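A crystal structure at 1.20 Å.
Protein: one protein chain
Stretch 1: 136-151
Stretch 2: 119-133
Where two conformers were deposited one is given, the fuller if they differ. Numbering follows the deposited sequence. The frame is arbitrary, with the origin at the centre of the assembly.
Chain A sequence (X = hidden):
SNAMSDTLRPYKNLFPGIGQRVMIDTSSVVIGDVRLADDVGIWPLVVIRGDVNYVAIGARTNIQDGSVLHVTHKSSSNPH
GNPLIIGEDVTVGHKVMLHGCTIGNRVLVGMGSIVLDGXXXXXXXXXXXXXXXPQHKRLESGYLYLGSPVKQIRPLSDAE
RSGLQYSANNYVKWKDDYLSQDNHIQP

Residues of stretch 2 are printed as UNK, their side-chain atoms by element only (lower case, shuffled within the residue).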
ATOM      1  N   HIS A 136       2.918  15.755   3.703  1.00 13.18           N
ATOM      2  CA  HIS A 136       3.900  16.454   2.874  1.00 14.64           C
ATOM      3  C   HIS A 136       5.348  16.146   3.204  1.00 15.17           C
ATOM      4  O   HIS A 136       6.239  16.728   2.606  1.00 17.89           O
ATOM      5  CB  HIS A 136       3.641  17.966   2.869  1.00 17.97           C
ATOM      6  CG  HIS A 136       2.234  18.301   2.506  1.00 21.26           C
ATOM      7  ND1 HIS A 136       1.706  18.015   1.265  1.00 24.29           N
ATOM      8  CD2 HIS A 136       1.221  18.816   3.239  1.00 23.06           C
ATOM      9  CE1 HIS A 136       0.432  18.363   1.242  1.00 24.78           C
ATOM     10  NE2 HIS A 136       0.111  18.848   2.429  1.00 25.21           N
ATOM     11  N   LYS A 137       5.595  15.196   4.095  1.00 14.21           N
ATOM     12  CA  LYS A 137       6.968  14.836   4.449  1.00 15.01           C
ATOM     13  C   LYS A 137       7.619  13.989   3.356  1.00 14.07           C
ATOM     14  O   LYS A 137       7.025  13.016   2.902  1.00 14.51           O
ATOM     15  CB  LYS A 137       6.957  14.036   5.750  1.00 17.20           C
ATOM     16  CG  LYS A 137       8.296  13.539   6.261  1.00 22.78           C
ATOM     17  CD  LYS A 137       9.103  14.622   6.914  1.00 26.90           C
ATOM     18  CE  LYS A 137      10.345  14.003   7.566  1.00 29.91           C
ATOM     19  NZ  LYS A 137      11.164  15.020   8.278  1.00 32.36           N
ATOM     20  N   ARG A 138       8.833  14.355   2.947  1.00 15.02           N
ATOM     21  CA  ARG A 138       9.607  13.567   1.993  1.00 14.70           C
ATOM     22  C   ARG A 138      10.624  12.723   2.757  1.00 15.33           C
ATOM     23  O   ARG A 138      11.383  13.265   3.564  1.00 18.40           O
ATOM     24  CB  ARG A 138      10.324  14.483   0.988  1.00 17.82           C
ATOM     25  CG  ARG A 138      11.253  13.730   0.045  1.00 19.63           C
ATOM     26  CD  ARG A 138      11.892  14.657  -0.976  1.00 21.84           C
ATOM     27  NE  ARG A 138      10.930  15.059  -1.998  1.00 23.15           N
ATOM     28  CZ  ARG A 138      10.639  14.349  -3.087  1.00 23.92           C
ATOM     29  NH1 ARG A 138      11.235  13.181  -3.313  1.00 23.93           N
ATOM     30  NH2 ARG A 138       9.737  14.803  -3.947  1.00 25.88           N
ATOM     31  N   LEU A 139      10.644  11.413   2.501  1.00 13.27           N
ATOM     32  CA  LEU A 139      11.620  10.511   3.108  1.00 13.52           C
ATOM     33  C   LEU A 139      12.646  10.122   2.056  1.00 14.06           C
ATOM     34  O   LEU A 139      12.325   9.502   1.044  1.00 13.61           O
ATOM     35  CB  LEU A 139      10.952   9.250   3.649  1.00 13.52           C
ATOM     36  CG  LEU A 139       9.874   9.489   4.709  1.00 16.65           C
ATOM     37  CD1 LEU A 139       9.600   8.225   5.500  1.00 15.83           C
ATOM     38  CD2 LEU A 139      10.245  10.626   5.646  1.00 19.32           C
ATOM     39  N   GLU A 140      13.885  10.501   2.318  1.00 15.60           N
ATOM     40  CA  GLU A 140      15.015  10.308   1.425  1.00 16.74           C
ATOM     41  C   GLU A 140      15.366   8.827   1.237  1.00 14.10           C
ATOM     42  O   GLU A 140      15.439   8.063   2.207  1.00 14.63           O
ATOM     43  CB  GLU A 140      16.204  11.053   2.065  1.00 21.51           C
ATOM     44  CG  GLU A 140      17.494  11.062   1.339  1.00 24.05           C
ATOM     45  CD  GLU A 140      18.537  12.001   1.970  1.00 24.13           C
ATOM     46  OE1 GLU A 140      18.427  12.431   3.151  1.00 23.60           O
ATOM     47  OE2 GLU A 140      19.505  12.287   1.262  1.00 26.34           O
ATOM     48  N   SER A 141      15.665   8.458  -0.004  1.00 13.35           N
ATOM     49  CA  SER A 141      16.014   7.090  -0.363  1.00 13.25           C
ATOM     50  C   SER A 141      17.211   6.550   0.423  1.00 13.51           C
ATOM     51  O   SER A 141      18.195   7.266   0.633  1.00 14.10           O
ATOM     52  CB  SER A 141      16.310   7.032  -1.864  1.00 15.68           C
ATOM     53  OG  SER A 141      16.692   5.730  -2.232  1.00 15.05           O
ATOM     54  N   GLY A 142      17.126   5.293   0.863  1.00 13.40           N
ATOM     55  CA  GLY A 142      18.277   4.603   1.419  1.00 13.80           C
ATOM     56  C   GLY A 142      18.474   4.697   2.919  1.00 13.65           C
ATOM     57  O   GLY A 142      19.537   4.338   3.418  1.00 14.05           O
ATOM     58  N   TYR A 143      17.433   5.134   3.625  1.00 12.96           N
ATOM     59  CA  TYR A 143      17.492   5.346   5.069  1.00 13.36           C
ATOM     60  C   TYR A 143      16.387   4.617   5.820  1.00 12.41           C
ATOM     61  O   TYR A 143      15.345   4.245   5.250  1.00 12.87           O
ATOM     62  CB  TYR A 143      17.394   6.839   5.415  1.00 14.10           C
ATOM     63  CG  TYR A 143      18.621   7.620   5.024  1.00 14.97           C
ATOM     64  CD1 TYR A 143      18.810   8.040   3.713  1.00 16.35           C
ATOM     65  CD2 TYR A 143      19.607   7.921   5.956  1.00 17.01           C
ATOM     66  CE1 TYR A 143      19.948   8.743   3.349  1.00 17.26           C
ATOM     67  CE2 TYR A 143      20.740   8.629   5.599  1.00 17.49           C
ATOM     68  CZ  TYR A 143      20.905   9.032   4.301  1.00 18.24           C
ATOM     69  OH  TYR A 143      22.036   9.740   3.966  1.00 21.75           O
ATOM     70  N   LEU A 144      16.661   4.414   7.108  1.00 13.18           N
ATOM     71  CA  LEU A 144      15.695   3.970   8.098  1.00 12.99           C
ATOM     72  C   LEU A 144      15.075   5.183   8.775  1.00 12.70           C
ATOM     73  O   LEU A 144      15.793   6.086   9.219  1.00 13.29           O
ATOM     74  CB  LEU A 144      16.406   3.130   9.156  1.00 14.33           C
ATOM     75  CG  LEU A 144      15.570   2.773  10.388  1.00 14.69           C
ATOM     76  CD1 LEU A 144      14.424   1.849   9.995  1.00 16.75           C
ATOM     77  CD2 LEU A 144      16.425   2.117  11.463  1.00 17.60           C
ATOM     78  N   TYR A 145      13.744   5.183   8.850  1.00 12.34           N
ATOM     79  CA  TYR A 145      12.992   6.209   9.558  0.50 12.27           C
ATOM     80  C   TYR A 145      12.153   5.542  10.614  1.00 12.96           C
ATOM     81  O   TYR A 145      11.573   4.478  10.376  1.00 14.14           O
ATOM     82  CB  TYR A 145      12.065   6.942   8.585  0.50 12.11           C
ATOM     83  CG  TYR A 145      12.847   7.601   7.488  0.50 11.53           C
ATOM     84  CD1 TYR A 145      13.293   8.910   7.626  0.50 11.64           C
ATOM     85  CD2 TYR A 145      13.208   6.893   6.346  0.50 10.58           C
ATOM     86  CE1 TYR A 145      14.042   9.510   6.643  0.50 10.62           C
ATOM     87  CE2 TYR A 145      13.955   7.483   5.356  0.50 11.06           C
ATOM     88  CZ  TYR A 145      14.374   8.798   5.510  0.50 10.27           C
ATOM     89  OH  TYR A 145      15.133   9.405   4.542  0.50 12.42           O
ATOM     90  N   LEU A 146      12.099   6.155  11.784  1.00 12.65           N
ATOM     91  CA  LEU A 146      11.153   5.644  12.777  0.50 15.23           C
ATOM     92  C   LEU A 146      10.779   6.720  13.777  1.00 14.04           C
ATOM     93  O   LEU A 146      11.415   7.738  13.912  1.00 15.12           O
ATOM     94  CB  LEU A 146      11.729   4.411  13.465  0.50 18.01           C
ATOM     95  CG  LEU A 146      12.925   4.696  14.368  0.50 17.79           C
ATOM     96  CD1 LEU A 146      12.464   4.969  15.790  0.50 18.20           C
ATOM     97  CD2 LEU A 146      13.933   3.541  14.346  0.50 20.65           C
ATOM     98  N   GLY A 147       9.617   6.491  14.386  1.00 13.32           N
ATOM     99  CA  GLY A 147       9.084   7.413  15.369  1.00 13.39           C
ATOM    100  C   GLY A 147       7.783   8.040  14.931  1.00 12.43           C
ATOM    101  O   GLY A 147       7.331   7.884  13.796  1.00 10.64           O
ATOM    102  N   SER A 148       7.166   8.736  15.880  1.00 14.43           N
ATOM    103  CA  SER A 148       5.923   9.459  15.651  0.50 14.18           C
ATOM    104  C   SER A 148       6.083  10.920  16.122  1.00 16.67           C
ATOM    105  O   SER A 148       5.939  11.204  17.311  1.00 19.16           O
ATOM    106  CB  SER A 148       4.790   8.753  16.403  0.50 14.21           C
ATOM    107  OG  SER A 148       3.576   9.455  16.281  0.50 13.11           O
ATOM    108  N   PRO A 149       6.383  11.854  15.195  1.00 16.93           N
ATOM    109  CA  PRO A 149       6.616  11.669  13.760  1.00 16.16           C
ATOM    110  C   PRO A 149       8.018  11.108  13.492  1.00 14.32           C
ATOM    111  O   PRO A 149       8.918  11.173  14.345  1.00 16.53           O
ATOM    112  CB  PRO A 149       6.490  13.096  13.206  1.00 18.44           C
ATOM    113  CG  PRO A 149       7.004  13.948  14.306  1.00 19.59           C
ATOM    114  CD  PRO A 149       6.546  13.268  15.594  1.00 19.46           C
ATOM    115  N   VAL A 150       8.213  10.564  12.300  1.00 12.37           N
ATOM    116  CA  VAL A 150       9.473   9.883  12.030  1.00 13.16           C
ATOM    117  C   VAL A 150      10.672  10.812  12.068  1.00 14.09           C
ATOM    118  O   VAL A 150      10.587  11.983  11.707  1.00 16.07           O
ATOM    119  CB  VAL A 150       9.491   9.169  10.655  1.00 12.36           C
ATOM    120  CG1 VAL A 150       8.564   7.964  10.648  1.00 12.43           C
ATOM    121  CG2 VAL A 150       9.179  10.151   9.494  1.00 13.23           C
ATOM    122  N   LYS A 151      11.800  10.234  12.447  1.00 14.50           N
ATOM    123  CA  LYS A 151      13.108  10.856  12.332  1.00 16.84           C
ATOM    124  C   LYS A 151      13.940   9.957  11.429  1.00 15.61           C
ATOM    125  O   LYS A 151      13.772   8.772  11.428  1.00 14.74           O
ATOM    126  CB  LYS A 151      13.800  10.929  13.691  1.00 20.38           C
ATOM    127  CG  LYS A 151      13.058  11.747  14.720  1.00 24.35           C
ATOM    128  CD  LYS A 151      12.851  13.137  14.215  1.00 28.88           C
ATOM    129  CE  LYS A 151      12.449  14.118  15.342  1.00 32.72           C
ATOM    130  NZ  LYS A 151      10.999  14.162  15.676  1.00 33.64           N
ATOM    131  N   UNK A 119       2.678  12.957   1.631  1.00 12.03           N
ATOM    132  CA  UNK A 119       3.998  12.423   1.954  1.00 12.08           C
ATOM    133  C   UNK A 119       4.561  11.719   0.718  1.00 11.40           C
ATOM    134  O   UNK A 119       3.805  11.165  -0.093  1.00 11.65           O
ATOM    135  c   UNK A 119       3.932  11.457   3.142  1.00 12.19           C
ATOM    136  N   UNK A 120       5.882  11.763   0.572  1.00 11.60           N
ATOM    137  CA  UNK A 120       6.565  11.126  -0.541  1.00 12.92           C
ATOM    138  C   UNK A 120       7.678  10.278   0.028  1.00 12.11           C
ATOM    139  O   UNK A 120       8.610  10.800   0.628  1.00 13.65           O
ATOM    140  c   UNK A 120       6.517  14.227  -2.864  1.00 20.83           C
ATOM    141  c   UNK A 120       7.933  11.469  -2.597  1.00 18.34           C
ATOM    142  c   UNK A 120       6.029  13.023  -2.109  1.00 17.53           C
ATOM    143  c   UNK A 120       7.151  12.167  -1.508  1.00 15.64           C
ATOM    144  N   UNK A 121       7.556   8.962  -0.118  1.00 12.15           N
ATOM    145  CA  UNK A 121       8.581   8.050   0.366  1.00 11.88           C
ATOM    146  C   UNK A 121       9.361   7.587  -0.855  1.00 12.22           C
ATOM    147  O   UNK A 121       8.793   6.988  -1.767  1.00 13.72           O
ATOM    148  c   UNK A 121       6.393   6.192   3.012  1.00 18.46           C
ATOM    149  c   UNK A 121       7.977   6.846   1.109  1.00 11.99           C
ATOM    150  c   UNK A 121       7.073   7.318   2.256  1.00 14.85           C
ATOM    151  c   UNK A 121       9.117   5.971   1.639  1.00 12.93           C
ATOM    152  N   UNK A 122      10.643   7.913  -0.902  1.00 12.84           N
ATOM    153  CA  UNK A 122      11.465   7.526  -2.039  1.00 13.16           C
ATOM    154  C   UNK A 122      11.768   6.013  -2.035  1.00 12.88           C
ATOM    155  O   UNK A 122      11.399   5.288  -1.096  1.00 13.88           O
ATOM    156  c   UNK A 122      13.693  10.742  -2.236  1.00 17.59           C
ATOM    157  o   UNK A 122      14.809  10.189  -2.166  1.00 17.91           O
ATOM    158  c   UNK A 122      12.438   9.869  -2.229  1.00 14.74           C
ATOM    159  c   UNK A 122      12.736   8.370  -2.043  1.00 14.05           C
ATOM    160  o   UNK A 122      13.564  11.986  -2.302  1.00 20.53           O
ATOM    161  N   UNK A 123      12.410   5.527  -3.095  1.00 13.33           N
ATOM    162  CA  UNK A 123      12.708   4.101  -3.215  1.00 13.52           C
ATOM    163  C   UNK A 123      13.663   3.654  -2.108  1.00 13.72           C
ATOM    164  O   UNK A 123      14.442   4.457  -1.596  1.00 13.77           O
ATOM    165  o   UNK A 123      11.351   4.348  -5.735  1.00 16.87           O
ATOM    166  c   UNK A 123      13.399   3.805  -4.559  1.00 14.86           C
ATOM    167  o   UNK A 123      13.203   4.358  -6.840  1.00 23.87           O
ATOM    168  c   UNK A 123      12.582   4.217  -5.779  1.00 17.04           C
ATOM    169  N   UNK A 124      13.647   2.361  -1.782  1.00 13.05           N
ATOM    170  CA  UNK A 124      14.661   1.763  -0.895  1.00 12.83           C
ATOM    171  C   UNK A 124      14.651   2.430   0.484  1.00 11.88           C
ATOM    172  O   UNK A 124      15.677   2.921   0.969  1.00 13.50           O
ATOM    173  o   UNK A 124      16.533   1.627  -3.852  1.00 17.96           O
ATOM    174  c   UNK A 124      16.140   1.049  -2.818  1.00 15.23           C
ATOM    175  c   UNK A 124      16.054   1.831  -1.522  1.00 14.73           C
ATOM    176  o   UNK A 124      15.782  -0.142  -2.808  1.00 15.05           O
ATOM    177  N   UNK A 125      13.483   2.434   1.122  1.00 12.26           N
ATOM    178  CA  UNK A 125      13.317   3.048   2.431  1.00 12.08           C
ATOM    179  C   UNK A 125      12.666   2.043   3.362  1.00 10.77           C
ATOM    180  O   UNK A 125      11.803   1.251   2.938  1.00 11.12           O
ATOM    181  c   UNK A 125      13.187   5.421   1.620  1.00 13.12           C
ATOM    182  c   UNK A 125      11.969   4.806   3.722  1.00 11.79           C
ATOM    183  c   UNK A 125      12.430   4.315   2.339  1.00 12.24           C
ATOM    184  N   UNK A 126      13.094   2.053   4.628  1.00 11.17           N
ATOM    185  CA  UNK A 126      12.400   1.278   5.650  0.50 11.04           C
ATOM    186  C   UNK A 126      11.843   2.200   6.702  1.00 10.60           C
ATOM    187  O   UNK A 126      12.528   3.121   7.165  1.00 11.29           O
ATOM    188  c   UNK A 126      13.351   0.299   6.328  0.50 11.36           C
ATOM    189  c   UNK A 126      12.715  -0.629   7.347  0.50 16.58           C
ATOM    190  c   UNK A 126      14.948  -2.015   6.477  0.50 15.42           C
ATOM    191  s   UNK A 126      13.990  -1.760   7.965  0.50 22.29           S
ATOM    192  N   UNK A 127      10.598   1.947   7.083  1.00 10.93           N
ATOM    193  CA  UNK A 127       9.933   2.691   8.158  1.00 10.62           C
ATOM    194  C   UNK A 127       9.662   1.709   9.291  1.00 10.57           C
ATOM    195  O   UNK A 127       9.093   0.671   9.066  1.00 11.03           O
ATOM    196  c   UNK A 127       7.767   4.657   5.672  1.00 19.67           C
ATOM    197  c   UNK A 127       7.820   3.969   8.776  1.00 12.45           C
ATOM    198  c   UNK A 127       8.620   3.302   7.640  1.00 11.93           C
ATOM    199  c   UNK A 127       8.932   4.287   6.491  1.00 15.57           C
ATOM    200  N   UNK A 128      10.094   2.054  10.497  1.00 10.66           N
ATOM    201  CA  UNK A 128       9.895   1.179  11.641  1.00 10.64           C
ATOM    202  C   UNK A 128       8.421   1.021  12.000  1.00  9.79           C
ATOM    203  O   UNK A 128       7.596   1.881  11.716  1.00 10.15           O
ATOM    204  N   UNK A 129       8.099  -0.070  12.682  1.00  9.84           N
ATOM    205  CA  UNK A 129       6.744  -0.301  13.174  1.00  9.29           C
ATOM    206  C   UNK A 129       6.256   0.872  14.019  1.00  8.97           C
ATOM    207  O   UNK A 129       7.024   1.488  14.760  1.00  9.63           O
ATOM    208  c   UNK A 129       6.710  -1.578  13.989  1.00 10.55           C
ATOM    209  N   UNK A 130       4.964   1.162  13.929  1.00  8.33           N
ATOM    210  CA  UNK A 130       4.350   2.158  14.793  1.00  9.64           C
ATOM    211  C   UNK A 130       4.742   3.597  14.497  1.00  9.55           C
ATOM    212  O   UNK A 130       4.572   4.465  15.354  1.00 12.68           O
ATOM    213  N   UNK A 131       5.236   3.872  13.295  1.00  8.90           N
ATOM    214  CA  UNK A 131       5.677   5.225  12.959  1.00  9.34           C
ATOM    215  C   UNK A 131       4.556   6.092  12.401  1.00  9.03           C
ATOM    216  O   UNK A 131       3.496   5.589  12.005  1.00  9.67           O
ATOM    217  o   UNK A 131       7.946   4.518  12.431  1.00 12.68           O
ATOM    218  c   UNK A 131       6.777   5.139  11.912  1.00 10.99           C
ATOM    219  N   UNK A 132       4.802   7.391  12.358  1.00  9.18           N
ATOM    220  CA  UNK A 132       3.872   8.314  11.730  1.00  8.81           C
ATOM    221  C   UNK A 132       4.658   9.222  10.788  1.00  9.27           C
ATOM    222  O   UNK A 132       5.579   9.896  11.218  1.00 10.02           O
ATOM    223  c   UNK A 132       2.567  11.307  11.835  1.00 17.75           C
ATOM    224  c   UNK A 132       3.100   9.121  12.786  1.00 11.40           C
ATOM    225  c   UNK A 132       0.843  10.160  13.187  1.00 19.83           C
ATOM    226  c   UNK A 132       1.988   9.999  12.206  1.00 17.48           C
ATOM    227  N   UNK A 133       4.259   9.234   9.523  1.00  9.35           N
ATOM    228  CA  UNK A 133       4.877  10.101   8.525  1.00 10.28           C
ATOM    229  C   UNK A 133       3.890  11.230   8.245  1.00  9.94           C
ATOM    230  O   UNK A 133       2.825  10.982   7.684  1.00 10.78           O
ATOM    231  c   UNK A 133       6.055   8.095   7.490  1.00 11.16           C
ATOM    232  c   UNK A 133       5.186   9.335   7.225  1.00 10.60           C
ATOM    233  c   UNK A 133       5.827  10.255   6.206  1.00 12.20           C
TER
HETATM  234  O   HOH W   1      17.019   4.088  -4.784  1.00 17.08           O
HETATM  235  O   HOH W   2       7.774   4.176  15.891  1.00 24.87           O

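Position 119 carries a single side-chain carbon. Its CA lies 3.2 Å from K137 O. It is A119.

Position 120 has four carbons, forked at the first, with one arm two carbons long. Its backbone N donates to K137 O (2.9 Å), and its O accepts from L139 N (2.8 Å). The end of the long arm lies 3.4 Å from R138 NH2. It is I120.

Position 121 has the same four-carbon fork. The first carbon of its longer arm lies 4.2 Å from L139 CD1, on the sheet face that L139 shares. It is I121.

Position 122 has three carbons, the third carrying two oxygens. One oxygen is 2.8 Å from R138 NH1, a salt bridge; the other accepts from S141 N at 2.9 Å. Backbone N donates to L139 O (3.0 Å). It is E122.

Position 123 has two carbons, the second carrying two oxygens. Its end leads away, but its backbone O accepts from S141 OG at 2.7 Å. It is D123.

Position 124 has the same pattern. One carboxylate oxygen shares water 1 with S141 OG, and backbone O accepts from G142 N (2.8 Å). It is D124.

Position 125 has one carbon carrying two more. One arm is 3.6 Å from Y145 CD2, the other 3.5 Å from E140 O. It is V125.

Position 126 has three carbons and a sulfur, unbranched. Its chain packs on L144, and its backbone N donates to Y143 O (3.2 Å). It is M126.

Position 127 has four carbons, forked at the first, with one longer arm. That arm ends 4.0 Å from L139 CD1. It is I127.

Position 128 has no side chain. An ideal CB would clash with L146 CB at 3.0 Å. It is G128.

Position 129 has one carbon, which points away and makes no contact with stretch 1. It is A129.

Position 130 has none, and its positive phi favours glycine. It is G130.

Position 131 has one carbon, then one oxygen. The oxygen accepts from G147 N at 3.2 Å. It is S131.

Position 132 has four carbons, forked at the second. Its CB is 3.5 Å from S148 OG, and backbone N donates to G147 O (3.0 Å). It is L132.

Position 133 has one carbon carrying two. They approach K137 CB and V150 CG1, each at 4.0 Å. It is V133.

The stretches pair in parallel, through R138–I120 and L139–I121, then L144–M126 and Y145–I127. Backbone hydrogen bonds set the register. L139, I121, I127, V133 and V150 form an apolar cluster. E122 ties R138 to the turn after L139.

Stretch 2 119-133: AIIEDDVMIGAGSLV
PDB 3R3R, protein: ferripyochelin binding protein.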